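Local coordinates for protein dihydroorotase (Saccharomyces cerevisiae S288C, PDB 6L0A) that interconverts N-carbamoyl-L-aspartate and dihydroorotate, the third step of de novo pyrimidine biosynthesis, as a zinc-dependent class II dihydroorotase, at residues L25-I30 and T68-S73; V35-I40 and Y312-S317. All coordinates share one frame; numbering follows the deposited sequence.

Contact 1. Residues L25-I30 and T68-S73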
ATOM      1  N   LEU C  25      -9.350  26.458   8.945  1.00 21.16           N
ATOM      2  CA  LEU C  25      -8.171  26.480   8.091  1.00 20.77           C
ATOM      3  C   LEU C  25      -8.539  26.208   6.640  1.00 19.05           C
ATOM      4  O   LEU C  25      -8.095  26.915   5.734  1.00 20.35           O
ATOM      5  CB  LEU C  25      -7.152  25.454   8.598  1.00 18.48           C
ATOM      6  CG  LEU C  25      -5.877  25.173   7.802  1.00 21.86           C
ATOM      7  CD1 LEU C  25      -5.099  26.443   7.483  1.00 22.63           C
ATOM      8  CD2 LEU C  25      -5.007  24.199   8.585  1.00 23.45           C
ATOM      9  N   VAL C  26      -9.376  25.202   6.405  1.00 17.16           N
ATOM     10  CA  VAL C  26      -9.491  24.619   5.074  1.00 19.85           C
ATOM     11  C   VAL C  26     -10.579  25.271   4.228  1.00 14.74           C
ATOM     12  O   VAL C  26     -10.429  25.365   3.012  1.00 15.85           O
ATOM     13  CB  VAL C  26      -9.724  23.106   5.216  1.00 21.32           C
ATOM     14  CG1 VAL C  26     -10.186  22.497   3.900  1.00 23.90           C
ATOM     15  CG2 VAL C  26      -8.434  22.449   5.699  1.00 18.70           C
ATOM     16  N   THR C  27     -11.671  25.711   4.841  1.00 16.10           N
ATOM     17  CA  THR C  27     -12.780  26.247   4.056  1.00 20.08           C
ATOM     18  C   THR C  27     -12.383  27.440   3.197  1.00 17.80           C
ATOM     19  O   THR C  27     -12.805  27.485   2.028  1.00 18.95           O
ATOM     20  CB  THR C  27     -13.954  26.592   4.983  1.00 19.86           C
ATOM     21  OG1 THR C  27     -14.365  25.416   5.684  1.00 19.49           O
ATOM     22  CG2 THR C  27     -15.145  27.127   4.168  1.00 18.37           C
ATOM     23  N   PRO C  28     -11.569  28.394   3.664  1.00 21.71           N
ATOM     24  CA  PRO C  28     -11.091  29.446   2.748  1.00 21.82           C
ATOM     25  C   PRO C  28     -10.242  28.919   1.605  1.00 22.77           C
ATOM     26  O   PRO C  28     -10.160  29.582   0.562  1.00 23.52           O
ATOM     27  CB  PRO C  28     -10.283  30.378   3.666  1.00 23.19           C
ATOM     28  CG  PRO C  28     -10.797  30.119   5.043  1.00 22.28           C
ATOM     29  CD  PRO C  28     -11.121  28.634   5.048  1.00 18.77           C
ATOM     30  N   LYS C  29      -9.603  27.751   1.761  1.00 18.97           N
ATOM     31  CA  LYS C  29      -8.758  27.218   0.700  1.00 19.04           C
ATOM     32  C   LYS C  29      -9.547  26.712  -0.500  1.00 15.82           C
ATOM     33  O   LYS C  29      -8.948  26.475  -1.555  1.00 18.27           O
ATOM     34  CB  LYS C  29      -7.875  26.085   1.243  1.00 18.72           C
ATOM     35  CG  LYS C  29      -7.140  26.442   2.527  1.00 18.74           C
ATOM     36  CD  LYS C  29      -6.082  27.503   2.238  1.00 24.57           C
ATOM     37  CE  LYS C  29      -5.161  27.706   3.433  1.00 30.29           C
ATOM     38  NZ  LYS C  29      -5.901  28.310   4.571  1.00 36.75           N
ATOM     39  N   ILE C  30     -10.864  26.513  -0.368  1.00 15.59           N
ATOM     40  CA  ILE C  30     -11.666  26.184  -1.541  1.00 18.04           C
ATOM     41  C   ILE C  30     -11.494  27.269  -2.596  1.00 16.04           C
ATOM     42  O   ILE C  30     -11.090  26.999  -3.733  1.00 15.72           O
ATOM     43  CB  ILE C  30     -13.142  25.988  -1.148  1.00 15.91           C
ATOM     44  CG1 ILE C  30     -13.272  24.848  -0.121  1.00 18.46           C
ATOM     45  CG2 ILE C  30     -13.982  25.713  -2.385  1.00 17.91           C
ATOM     46  CD1 ILE C  30     -14.638  24.754   0.577  1.00 15.79           C
ATOM     47  N   THR C  68     -18.020  31.521  -1.540  1.00 20.63           N
ATOM     48  CA  THR C  68     -18.072  30.133  -1.982  1.00 19.39           C
ATOM     49  C   THR C  68     -19.510  29.629  -1.965  1.00 15.03           C
ATOM     50  O   THR C  68     -20.262  29.895  -1.026  1.00 16.24           O
ATOM     51  CB  THR C  68     -17.192  29.271  -1.079  1.00 17.64           C
ATOM     52  OG1 THR C  68     -15.845  29.743  -1.182  1.00 21.32           O
ATOM     53  CG2 THR C  68     -17.241  27.813  -1.488  1.00 18.51           C
ATOM     54  N   THR C  69     -19.893  28.924  -3.021  1.00 15.40           N
ATOM     55  CA  THR C  69     -21.231  28.353  -3.138  1.00 16.73           C
ATOM     56  C   THR C  69     -21.205  26.934  -2.591  1.00 18.23           C
ATOM     57  O   THR C  69     -20.460  26.094  -3.099  1.00 16.84           O
ATOM     58  CB  THR C  69     -21.678  28.363  -4.594  1.00 17.88           C
ATOM     59  OG1 THR C  69     -21.787  29.732  -5.029  1.00 20.62           O
ATOM     60  CG2 THR C  69     -23.012  27.635  -4.762  1.00 17.33           C
ATOM     61  N   PHE C  70     -22.013  26.670  -1.565  1.00 15.42           N
ATOM     62  CA  PHE C  70     -21.972  25.410  -0.827  1.00 15.26           C
ATOM     63  C   PHE C  70     -23.208  24.584  -1.153  1.00 18.78           C
ATOM     64  O   PHE C  70     -24.332  25.035  -0.921  1.00 19.66           O
ATOM     65  CB  PHE C  70     -21.902  25.667   0.675  1.00 14.43           C
ATOM     66  CG  PHE C  70     -20.586  26.205   1.129  1.00 15.61           C
ATOM     67  CD1 PHE C  70     -19.458  25.402   1.106  1.00 14.28           C
ATOM     68  CD2 PHE C  70     -20.464  27.521   1.554  1.00 20.05           C
ATOM     69  CE1 PHE C  70     -18.229  25.886   1.510  1.00 16.41           C
ATOM     70  CE2 PHE C  70     -19.228  28.027   1.955  1.00 17.77           C
ATOM     71  CZ  PHE C  70     -18.108  27.209   1.938  1.00 16.88           C
ATOM     72  N   LEU C  71     -22.997  23.383  -1.686  1.00 16.93           N
ATOM     73  CA  LEU C  71     -24.051  22.395  -1.883  1.00 14.67           C
ATOM     74  C   LEU C  71     -23.856  21.299  -0.842  1.00 14.89           C
ATOM     75  O   LEU C  71     -22.742  20.798  -0.683  1.00 13.38           O
ATOM     76  CB  LEU C  71     -23.999  21.811  -3.288  1.00 15.34           C
ATOM     77  CG  LEU C  71     -23.968  22.802  -4.456  1.00 18.70           C
ATOM     78  CD1 LEU C  71     -23.804  22.052  -5.782  1.00 19.15           C
ATOM     79  CD2 LEU C  71     -25.220  23.691  -4.456  1.00 22.00           C
ATOM     80  N   MET C  72     -24.924  20.938  -0.142  1.00 13.91           N
ATOM     81  CA  MET C  72     -24.822  20.152   1.081  1.00 16.23           C
ATOM     82  C   MET C  72     -25.391  18.752   0.876  1.00 17.08           C
ATOM     83  O   MET C  72     -26.151  18.505  -0.064  1.00 16.29           O
ATOM     84  CB  MET C  72     -25.553  20.847   2.229  1.00 16.50           C
ATOM     85  CG  MET C  72     -25.145  22.314   2.436  1.00 16.15           C
ATOM     86  SD  MET C  72     -23.390  22.552   2.838  1.00 16.57           S
ATOM     87  CE  MET C  72     -23.267  21.736   4.432  1.00 16.19           C
ATOM     88  N   SER C  73     -25.032  17.838   1.780  1.00 13.28           N
ATOM     89  CA  SER C  73     -25.497  16.463   1.679  1.00 11.61           C
ATOM     90  C   SER C  73     -25.835  15.893   3.053  1.00 13.26           C
ATOM     91  O   SER C  73     -25.365  16.360   4.095  1.00 14.18           O
ATOM     92  CB  SER C  73     -24.445  15.548   1.025  1.00 13.56           C
ATOM     93  OG  SER C  73     -23.251  15.561   1.801  1.00 12.26           O
TER
HETATM   94  O   HOH W   1     -13.364  29.382   0.106  1.00 17.75           O

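Contact 2. Residues V35-I40 and Y312-S317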
ATOM      1  N   VAL C  35     -11.782  27.195  -6.749  1.00 17.22           N
ATOM      2  CA  VAL C  35     -13.081  26.522  -6.793  1.00 12.29           C
ATOM      3  C   VAL C  35     -14.158  27.486  -6.315  1.00 13.99           C
ATOM      4  O   VAL C  35     -14.068  28.033  -5.210  1.00 16.30           O
ATOM      5  CB  VAL C  35     -13.072  25.246  -5.927  1.00 14.33           C
ATOM      6  CG1 VAL C  35     -14.480  24.706  -5.754  1.00 13.67           C
ATOM      7  CG2 VAL C  35     -12.138  24.204  -6.546  1.00 13.59           C
ATOM      8  N   SER C  36     -15.192  27.665  -7.138  1.00 15.35           N
ATOM      9  CA  SER C  36     -16.317  28.534  -6.807  1.00 14.08           C
ATOM     10  C   SER C  36     -17.434  27.794  -6.082  1.00 15.48           C
ATOM     11  O   SER C  36     -18.030  28.340  -5.146  1.00 15.12           O
ATOM     12  CB  SER C  36     -16.872  29.170  -8.087  1.00 17.35           C
ATOM     13  OG  SER C  36     -18.090  29.842  -7.812  1.00 20.50           O
ATOM     14  N   ILE C  37     -17.700  26.552  -6.494  1.00 14.76           N
ATOM     15  CA  ILE C  37     -18.822  25.746  -6.024  1.00 15.54           C
ATOM     16  C   ILE C  37     -18.255  24.469  -5.405  1.00 13.45           C
ATOM     17  O   ILE C  37     -17.448  23.788  -6.041  1.00 13.31           O
ATOM     18  CB  ILE C  37     -19.779  25.389  -7.175  1.00 13.65           C
ATOM     19  CG1 ILE C  37     -20.345  26.649  -7.838  1.00 13.56           C
ATOM     20  CG2 ILE C  37     -20.911  24.489  -6.679  1.00 15.94           C
ATOM     21  CD1 ILE C  37     -20.714  26.433  -9.303  1.00 18.89           C
ATOM     22  N   ALA C  38     -18.689  24.144  -4.187  1.00 12.21           N
ATOM     23  CA  ALA C  38     -18.214  22.964  -3.463  1.00 13.69           C
ATOM     24  C   ALA C  38     -19.391  22.112  -2.998  1.00 13.33           C
ATOM     25  O   ALA C  38     -20.335  22.631  -2.396  1.00 14.42           O
ATOM     26  CB  ALA C  38     -17.373  23.373  -2.249  1.00 12.05           C
ATOM     27  N   TYR C  39     -19.321  20.804  -3.247  1.00 11.50           N
ATOM     28  CA  TYR C  39     -20.285  19.857  -2.699  1.00 14.17           C
ATOM     29  C   TYR C  39     -19.676  19.242  -1.445  1.00 14.47           C
ATOM     30  O   TYR C  39     -18.656  18.550  -1.533  1.00 12.87           O
ATOM     31  CB  TYR C  39     -20.625  18.776  -3.715  1.00 13.69           C
ATOM     32  CG  TYR C  39     -21.719  17.813  -3.282  1.00 16.36           C
ATOM     33  CD1 TYR C  39     -23.010  18.256  -3.054  1.00 20.11           C
ATOM     34  CD2 TYR C  39     -21.455  16.454  -3.139  1.00 17.47           C
ATOM     35  CE1 TYR C  39     -24.028  17.366  -2.678  1.00 17.71           C
ATOM     36  CE2 TYR C  39     -22.459  15.556  -2.761  1.00 16.32           C
ATOM     37  CZ  TYR C  39     -23.746  16.028  -2.538  1.00 17.40           C
ATOM     38  OH  TYR C  39     -24.759  15.160  -2.181  1.00 17.12           O
ATOM     39  N   ILE C  40     -20.297  19.495  -0.296  1.00 12.11           N
ATOM     40  CA  ILE C  40     -19.701  19.259   1.020  1.00 12.28           C
ATOM     41  C   ILE C  40     -20.113  17.888   1.538  1.00 13.34           C
ATOM     42  O   ILE C  40     -21.305  17.608   1.715  1.00 10.94           O
ATOM     43  CB  ILE C  40     -20.114  20.353   2.018  1.00 12.45           C
ATOM     44  CG1 ILE C  40     -19.671  21.725   1.504  1.00 12.18           C
ATOM     45  CG2 ILE C  40     -19.568  20.072   3.416  1.00 13.41           C
ATOM     46  CD1 ILE C  40     -18.131  21.907   1.463  1.00 13.13           C
ATOM     47  N   TYR C 312     -25.507  18.737 -11.540  1.00 16.22           N
ATOM     48  CA  TYR C 312     -26.156  19.154 -10.309  1.00 17.29           C
ATOM     49  C   TYR C 312     -27.193  20.240 -10.562  1.00 20.20           C
ATOM     50  O   TYR C 312     -27.855  20.678  -9.614  1.00 19.97           O
ATOM     51  CB  TYR C 312     -25.119  19.648  -9.298  1.00 16.70           C
ATOM     52  CG  TYR C 312     -24.470  18.534  -8.492  1.00 17.34           C
ATOM     53  CD1 TYR C 312     -23.342  17.864  -8.963  1.00 17.29           C
ATOM     54  CD2 TYR C 312     -24.996  18.150  -7.262  1.00 19.52           C
ATOM     55  CE1 TYR C 312     -22.756  16.833  -8.212  1.00 15.75           C
ATOM     56  CE2 TYR C 312     -24.419  17.142  -6.511  1.00 16.77           C
ATOM     57  CZ  TYR C 312     -23.305  16.483  -6.990  1.00 19.21           C
ATOM     58  OH  TYR C 312     -22.751  15.473  -6.232  1.00 17.82           O
ATOM     59  N   GLU C 313     -27.321  20.672 -11.816  1.00 17.38           N
ATOM     60  CA  GLU C 313     -28.279  21.696 -12.239  1.00 23.17           C
ATOM     61  C   GLU C 313     -28.174  22.939 -11.361  1.00 26.21           C
ATOM     62  O   GLU C 313     -29.152  23.412 -10.777  1.00 25.01           O
ATOM     63  CB  GLU C 313     -29.703  21.133 -12.270  1.00 25.99           C
ATOM     64  CG  GLU C 313     -29.796  19.937 -13.216  1.00 23.98           C
ATOM     65  CD  GLU C 313     -31.164  19.248 -13.217  1.00 37.86           C
ATOM     66  OE1 GLU C 313     -32.155  19.905 -13.590  1.00 46.33           O
ATOM     67  OE2 GLU C 313     -31.225  18.068 -12.837  1.00 35.97           O
ATOM     68  N   VAL C 314     -26.951  23.459 -11.267  1.00 20.68           N
ATOM     69  CA  VAL C 314     -26.658  24.660 -10.496  1.00 22.09           C
ATOM     70  C   VAL C 314     -27.146  25.866 -11.285  1.00 27.01           C
ATOM     71  O   VAL C 314     -26.829  26.012 -12.469  1.00 24.30           O
ATOM     72  CB  VAL C 314     -25.152  24.767 -10.211  1.00 24.04           C
ATOM     73  CG1 VAL C 314     -24.853  25.961  -9.309  1.00 22.52           C
ATOM     74  CG2 VAL C 314     -24.632  23.472  -9.575  1.00 19.78           C
ATOM     75  N   LYS C 315     -27.913  26.728 -10.632  1.00 29.15           N
ATOM     76  CA  LYS C 315     -28.483  27.909 -11.265  1.00 30.33           C
ATOM     77  C   LYS C 315     -27.747  29.157 -10.799  1.00 30.81           C
ATOM     78  O   LYS C 315     -27.217  29.212  -9.686  1.00 25.07           O
ATOM     79  CB  LYS C 315     -29.975  28.038 -10.937  1.00 28.38           C
ATOM     80  CG  LYS C 315     -30.791  26.784 -11.193  1.00 28.11           C
ATOM     81  CD  LYS C 315     -30.718  26.350 -12.653  1.00 32.06           C
ATOM     82  CE  LYS C 315     -31.638  25.162 -12.929  1.00 35.88           C
ATOM     83  NZ  LYS C 315     -31.524  24.657 -14.332  1.00 37.82           N
ATOM     84  N   ASP C 316     -27.744  30.181 -11.662  1.00 33.70           N
ATOM     85  CA  ASP C 316     -27.111  31.445 -11.304  1.00 31.50           C
ATOM     86  C   ASP C 316     -27.658  32.005  -9.994  1.00 29.29           C
ATOM     87  O   ASP C 316     -26.933  32.684  -9.255  1.00 30.34           O
ATOM     88  CB  ASP C 316     -27.296  32.461 -12.432  1.00 35.43           C
ATOM     89  CG  ASP C 316     -26.001  33.175 -12.796  1.00 47.03           C
ATOM     90  OD1 ASP C 316     -25.982  33.859 -13.842  1.00 53.02           O
ATOM     91  OD2 ASP C 316     -25.004  33.054 -12.046  1.00 46.62           O
ATOM     92  N   SER C 317     -28.923  31.720  -9.677  1.00 34.30           N
ATOM     93  CA  SER C 317     -29.528  32.291  -8.481  1.00 32.85           C
ATOM     94  C   SER C 317     -29.007  31.661  -7.194  1.00 33.80           C
ATOM     95  O   SER C 317     -29.134  32.277  -6.130  1.00 36.49           O
ATOM     96  CB  SER C 317     -31.048  32.151  -8.538  1.00 35.15           C
ATOM     97  OG  SER C 317     -31.426  30.790  -8.547  1.00 33.37           O
TER

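Contact 1. Residues L25-I30 and T68-S73
In Thr27 and Ile30 the CG2 methyl lies anti to the backbone N (chi1 -59° and -60°); that of Thr27 touches Phe70, that of Ile30 touches Thr68. Ile30 also extends its CG1 branch (chi2 167°) so that CD1 reaches Phe70. Thr27 CG2 comes within 3.7 Å of Phe70 CZ, in an oblique approach to the ring. Ile30 CD1 arrives instead at the ring edge, near its plane, 3.9 Å from Phe70 CE1. The other branch of Ile30 meets Thr68, in the loop just before strand 69-71, with CG2 4.0 Å from Thr68 CG2, the two side chains crossing at about a right angle. That same Thr68 methyl stands 3.6 Å above the plane of the Phe70 ring, toward its rim, covering one face.

No direct hydrogen bond spans the contact, but a water does. It donates to Thr27 O (2.8 Å from the water oxygen), more weakly to Pro28 O, and bonds to Thr68 OG1, also at 2.8 Å. The helix is kinked here: Pro28 has no N-H to offer, and Lys29 N bonds to Val26 O rather than to the carbonyl a full alpha-helical turn back. Thr27 OG1 bonds to Cys23 O, while its methyl meets the ring. Leu61 and Gln62 of helix 51-64 also touch Phe70, placing the ring between neighbouring helices and the sheet. Helix 20-32 makes the crossover from strand 11-15 to strand 37-40 in the parallel sheet that also holds 69-71, an apolar helix-on-strand layer characteristic of the outer shell of a TIM barrel.

Contact 2. Residues V35-I40 and Y312-S317
The TIM barrel of the amidohydrolase-type fold has strand 37-40 in its wall, and here two alternate residues of that strand, Ile37 and Tyr39, meet Tyr312, at the end of helix 300-312, and Val314 in the loop that follows. A Schellman motif ends the helix: the C-prime residue Glu313, with positive phi (51°), turns the chain out, Glu313 N bonding to Ser310 O and Val314 N to Ile309 O. The side chains of Tyr312 and Val314 both leave the backbone toward the strand.

The aromatic pair is oblique: the Tyr39 and Tyr312 ring centroids are 5.0 Å apart and the planes meet at 48°. Tyr312 OH sits over one face of Tyr39, 3.4 Å above its plane and displaced toward the rim. Tyr312 CE2 comes 3.9 Å from Tyr39 CE1. Tyr39 CG lies anti to its backbone nitrogen (chi1 -175°), which carries the ring out from the strand into this position. The second pair is purely apolar, with Ile37 CD1 4.2 Å from Val314 CG1 and the side chains running past each other in opposite directions.

Tyr39 is also about 6 Å, between side chains, from His14, a ligand of one of the two zinc ions. Tyr312 O accepts a hydrogen bond from Arg95 NH1. Both tyrosine hydroxyls are satisfied by one amide: Tyr39 OH bonds to Asn135 OD1 and Tyr312 OH to Asn135 ND2.

How the contacts relate
Both contacts serve the same parallel sheet, since strands 37-40 and 69-71 are neighbours in it; Leu71 O lies 2.8 Å from Ile40 N, a probable hydrogen bond between them. Alternation of side chains separates their partners: Phe70 meets helix 20-32 in contact 1, whereas Leu71 touches Tyr39, the strand residue that faces the helix end in contact 2. Both contacts are buried, Val314 of contact 2 alone among the touching residues being partly exposed. Their chemistry differs: contact 1 combines methyl-to-ring packing with a bridging water, while contact 2 has no bridging water among its atoms and joins an aromatic pair to an aliphatic one. Their centres are 11 Å apart.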